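Local structure of phosphatidylinositide phosphatase SAC2 (Homo sapiens, 4XUU) at residues L139-T142 with K143-M146; M121-P124 with E125-G128. The protein removes the 4-phosphate from inositol lipids, mainly phosphatidylinositol 4-phosphate. One frame throughout, in Å; residues are numbered along the deposited sequence.

Contact 1. Residues L139-T142 with K143-M146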
# COMPACT_ATOMS: atom_id res chain seq x y z
N LEU A 139 -13.73 -5.44 -0.33
CA LEU A 139 -14.37 -6.60 0.26
C LEU A 139 -14.26 -6.56 1.79
O LEU A 139 -15.17 -7.01 2.49
CB LEU A 139 -13.76 -7.89 -0.27
CG LEU A 139 -14.06 -8.30 -1.72
CD1 LEU A 139 -13.06 -9.34 -2.17
CD2 LEU A 139 -15.48 -8.84 -1.87
N GLN A 140 -13.16 -5.99 2.28
CA GLN A 140 -12.89 -5.96 3.71
C GLN A 140 -13.79 -4.98 4.45
O GLN A 140 -14.45 -5.37 5.41
CB GLN A 140 -11.41 -5.67 3.99
CG GLN A 140 -11.04 -5.79 5.46
CD GLN A 140 -9.60 -5.44 5.74
OE1 GLN A 140 -8.84 -6.27 6.23
NE2 GLN A 140 -9.21 -4.21 5.43
N ILE A 141 -13.82 -3.72 4.01
CA ILE A 141 -14.66 -2.71 4.67
C ILE A 141 -16.16 -2.98 4.53
O ILE A 141 -16.94 -2.65 5.43
CB ILE A 141 -14.33 -1.25 4.25
CG1 ILE A 141 -14.39 -1.08 2.73
CG2 ILE A 141 -12.98 -0.81 4.80
CD1 ILE A 141 -14.70 0.36 2.31
N THR A 142 -16.57 -3.56 3.41
CA THR A 142 -17.97 -3.95 3.21
C THR A 142 -18.39 -4.97 4.26
O THR A 142 -19.46 -4.85 4.86
CB THR A 142 -18.22 -4.49 1.78
OG1 THR A 142 -17.86 -3.48 0.83
CG2 THR A 142 -19.69 -4.85 1.58
N LYS A 143 -17.52 -5.95 4.51
CA LYS A 143 -17.77 -6.96 5.53
C LYS A 143 -17.68 -6.37 6.94
O LYS A 143 -18.43 -6.76 7.84
CB LYS A 143 -16.81 -8.13 5.38
CG LYS A 143 -17.37 -9.40 5.95
CD LYS A 143 -16.37 -10.51 6.00
CE LYS A 143 -16.82 -11.55 7.00
NZ LYS A 143 -16.37 -12.89 6.60
N GLN A 144 -16.75 -5.43 7.12
CA GLN A 144 -16.61 -4.72 8.39
C GLN A 144 -17.83 -3.86 8.70
O GLN A 144 -18.19 -3.68 9.86
CB GLN A 144 -15.33 -3.88 8.40
CG GLN A 144 -14.06 -4.70 8.60
CD GLN A 144 -12.78 -3.87 8.58
OE1 GLN A 144 -11.69 -4.40 8.80
NE2 GLN A 144 -12.91 -2.57 8.32
N ALA A 145 -18.47 -3.33 7.65
CA ALA A 145 -19.68 -2.54 7.79
C ALA A 145 -20.86 -3.36 8.32
O ALA A 145 -21.72 -2.83 9.04
CB ALA A 145 -20.05 -1.89 6.46
N MSE A 146 -20.90 -4.64 7.98
CA MSE A 146 -21.97 -5.51 8.45
C MSE A 146 -21.67 -6.15 9.81
O MSE A 146 -22.47 -6.93 10.34
CB MSE A 146 -22.35 -6.55 7.38
CG MSE A 146 -21.56 -7.83 7.41
SE MSE A 146 -21.57 -8.72 5.68
CE MSE A 146 -23.47 -9.09 5.50

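Contact 2. Residues M121-P124 with E125-G128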
# COMPACT_ATOMS: atom_id res chain seq x y z
N MSE A 121 -3.88 -7.36 -17.35
CA MSE A 121 -2.91 -6.26 -17.41
C MSE A 121 -2.21 -6.12 -18.76
O MSE A 121 -1.82 -7.11 -19.38
CB MSE A 121 -1.87 -6.39 -16.29
CG MSE A 121 -2.45 -6.19 -14.89
SE MSE A 121 -2.60 -4.33 -14.30
CE MSE A 121 -3.77 -3.59 -15.68
N ARG A 122 -2.06 -4.87 -19.20
CA ARG A 122 -1.45 -4.56 -20.49
C ARG A 122 0.02 -4.19 -20.38
O ARG A 122 0.64 -3.75 -21.36
CB ARG A 122 -2.24 -3.45 -21.19
CG ARG A 122 -3.54 -3.91 -21.84
CD ARG A 122 -3.28 -4.90 -22.98
NE ARG A 122 -2.44 -4.32 -24.02
CZ ARG A 122 -1.82 -5.02 -24.97
NH1 ARG A 122 -1.93 -6.34 -25.01
NH2 ARG A 122 -1.08 -4.39 -25.87
N ASN A 123 0.59 -4.37 -19.20
CA ASN A 123 2.02 -4.18 -18.98
C ASN A 123 2.63 -5.42 -18.34
O ASN A 123 2.45 -5.65 -17.14
CB ASN A 123 2.27 -2.93 -18.13
CG ASN A 123 3.73 -2.50 -18.12
OD1 ASN A 123 4.62 -3.21 -18.61
ND2 ASN A 123 3.99 -1.33 -17.56
N PRO A 124 3.35 -6.23 -19.14
CA PRO A 124 4.04 -7.44 -18.67
C PRO A 124 5.02 -7.17 -17.52
O PRO A 124 5.44 -8.11 -16.84
CB PRO A 124 4.80 -7.92 -19.92
CG PRO A 124 4.75 -6.78 -20.90
CD PRO A 124 3.48 -6.07 -20.60
N GLU A 125 5.36 -5.90 -17.30
CA GLU A 125 6.29 -5.52 -16.25
C GLU A 125 5.55 -5.03 -14.99
O GLU A 125 6.15 -4.38 -14.13
CB GLU A 125 7.25 -4.44 -16.77
CG GLU A 125 8.64 -4.50 -16.16
CD GLU A 125 9.62 -3.53 -16.80
OE1 GLU A 125 9.21 -2.38 -17.11
OE2 GLU A 125 10.79 -3.90 -16.98
N GLU A 126 4.27 -5.37 -14.89
CA GLU A 126 3.44 -5.01 -13.74
C GLU A 126 2.74 -6.25 -13.17
O GLU A 126 1.99 -6.92 -13.88
CB GLU A 126 2.39 -3.96 -14.13
CG GLU A 126 2.96 -2.59 -14.49
CD GLU A 126 3.60 -1.87 -13.32
OE1 GLU A 126 4.66 -1.24 -13.51
OE2 GLU A 126 3.05 -1.93 -12.20
N ASP A 127 2.99 -6.54 -11.90
CA ASP A 127 2.47 -7.77 -11.29
C ASP A 127 0.97 -7.72 -10.94
O ASP A 127 0.38 -8.74 -10.61
CB ASP A 127 3.32 -8.23 -10.09
CG ASP A 127 3.39 -7.20 -8.98
OD1 ASP A 127 2.58 -6.25 -8.95
OD2 ASP A 127 4.28 -7.35 -8.11
N GLY A 128 0.38 -6.52 -11.03
CA GLY A 128 -1.05 -6.33 -10.79
C GLY A 128 -1.48 -6.41 -9.33
O GLY A 128 -2.67 -6.45 -9.03

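Contact 1. Residues L139-T142 with K143-M146
The last turns of helix 129-145 bring Gln140 and Ile141 up against Gln144. The backbone follows the alpha-helical i to i+4 pattern. Gln144 N donates to Gln140 O at 2.9 Å, and Ala145 N donates to Ile141 O at 2.8 Å. Lys143 N reaches Leu139 O over a longer 3.3 Å. The pattern weakens at the C-terminal end, where the bond from Met146 N to Thr142 O is 3.4 Å and weak.

On the outer side, Gln140 and Gln144 run side by side in the same direction. Their amide planes are only 12° apart. Gln144 CD lies 4.1 Å from Gln140 CG. CG of Gln144 sits beside its own backbone N (chi1 -76°), which brings it back to 3.3 Å from Gln140 O. The Gln144 and Ile141 side chains cross obliquely, with the amide end near Ile141 CG2.

This helix is the C-terminal helix of the pleckstrin-homology-like fold of the hSac2 domain, packed against the beta-sheet. Leu139 is part of that packing, touching Met101 and Leu103 of strand 99-107 and Leu53 of strand 48-54. Thr142 also meets Leu53, and its OG1 is hydrogen-bonded to Met138 O one turn back. The Lys143 chain leaves the helix, CG anti to the backbone N (chi1 -154°), and its NZ binds the carbonyl oxygens of Leu81 and Leu78. CB of Ala145 rests 3.4 Å from Ile141 O. The outer side meets other copies of the protein: Ile141 packs on Met121 of the second subunit, and Gln144 on Lys156 of the third. Were Gln144 replaced by an alanine, the Gln140 side chain would probably lose its flanking partner and a gap would open beside Ile141 CG2.

Contact 2. Residues M121-P124 with E125-G128
Asn123 O accepts a hydrogen bond from Glu126 N at 2.9 Å, closing a type I beta turn from Asn123 to Glu126. The turn lies in the surface loop between strand 110-119 and helix 129-145. The Asn123 side chain adds an Asx turn: its OD1 accepts from Glu125 N at 3.1 Å. The donor stands above the plane of the amide, 53° out of it. With CG anti to the backbone N (chi1 -168°), the amide reaches forward over the turn. Asn123 therefore holds two successive N-H groups, one with its main-chain oxygen and one with its side chain.

OD1 of Asn123 also touches Glu125 CB at 3.4 Å. Beyond it, the Glu126 side chain crosses the Asn123 amide, and Glu126 CG lies 3.7 Å from Asn123 CG. The carboxylate plane is turned 51° from the amide.

Further on, Asp127 OD1 accepts a hydrogen bond from Lys129 N at the start of the helix. Gly128, at the N-cap position, has a positive phi, which by itself favours glycine. Its CA comes 4.3 Å from the selenium atom SE of Met121.

In the fold
From the N terminus, the chain passes helix 4-19 and then seven strands of the sheet, the last of them strand 110-119. That strand leads into contact 2, which folds the connecting loop back on itself and delivers the chain to helix 129-145. Contact 1 follows at the far end of that helix, before the chain turns toward strand 152-154. The two contacts are in series and neither nest nor cross. The centres of contact 1 and contact 2 lie about 28 Å apart, and the two do not touch within one chain. The loop of contact 2 and the helix end of contact 1 do meet across the boundary with the second subunit.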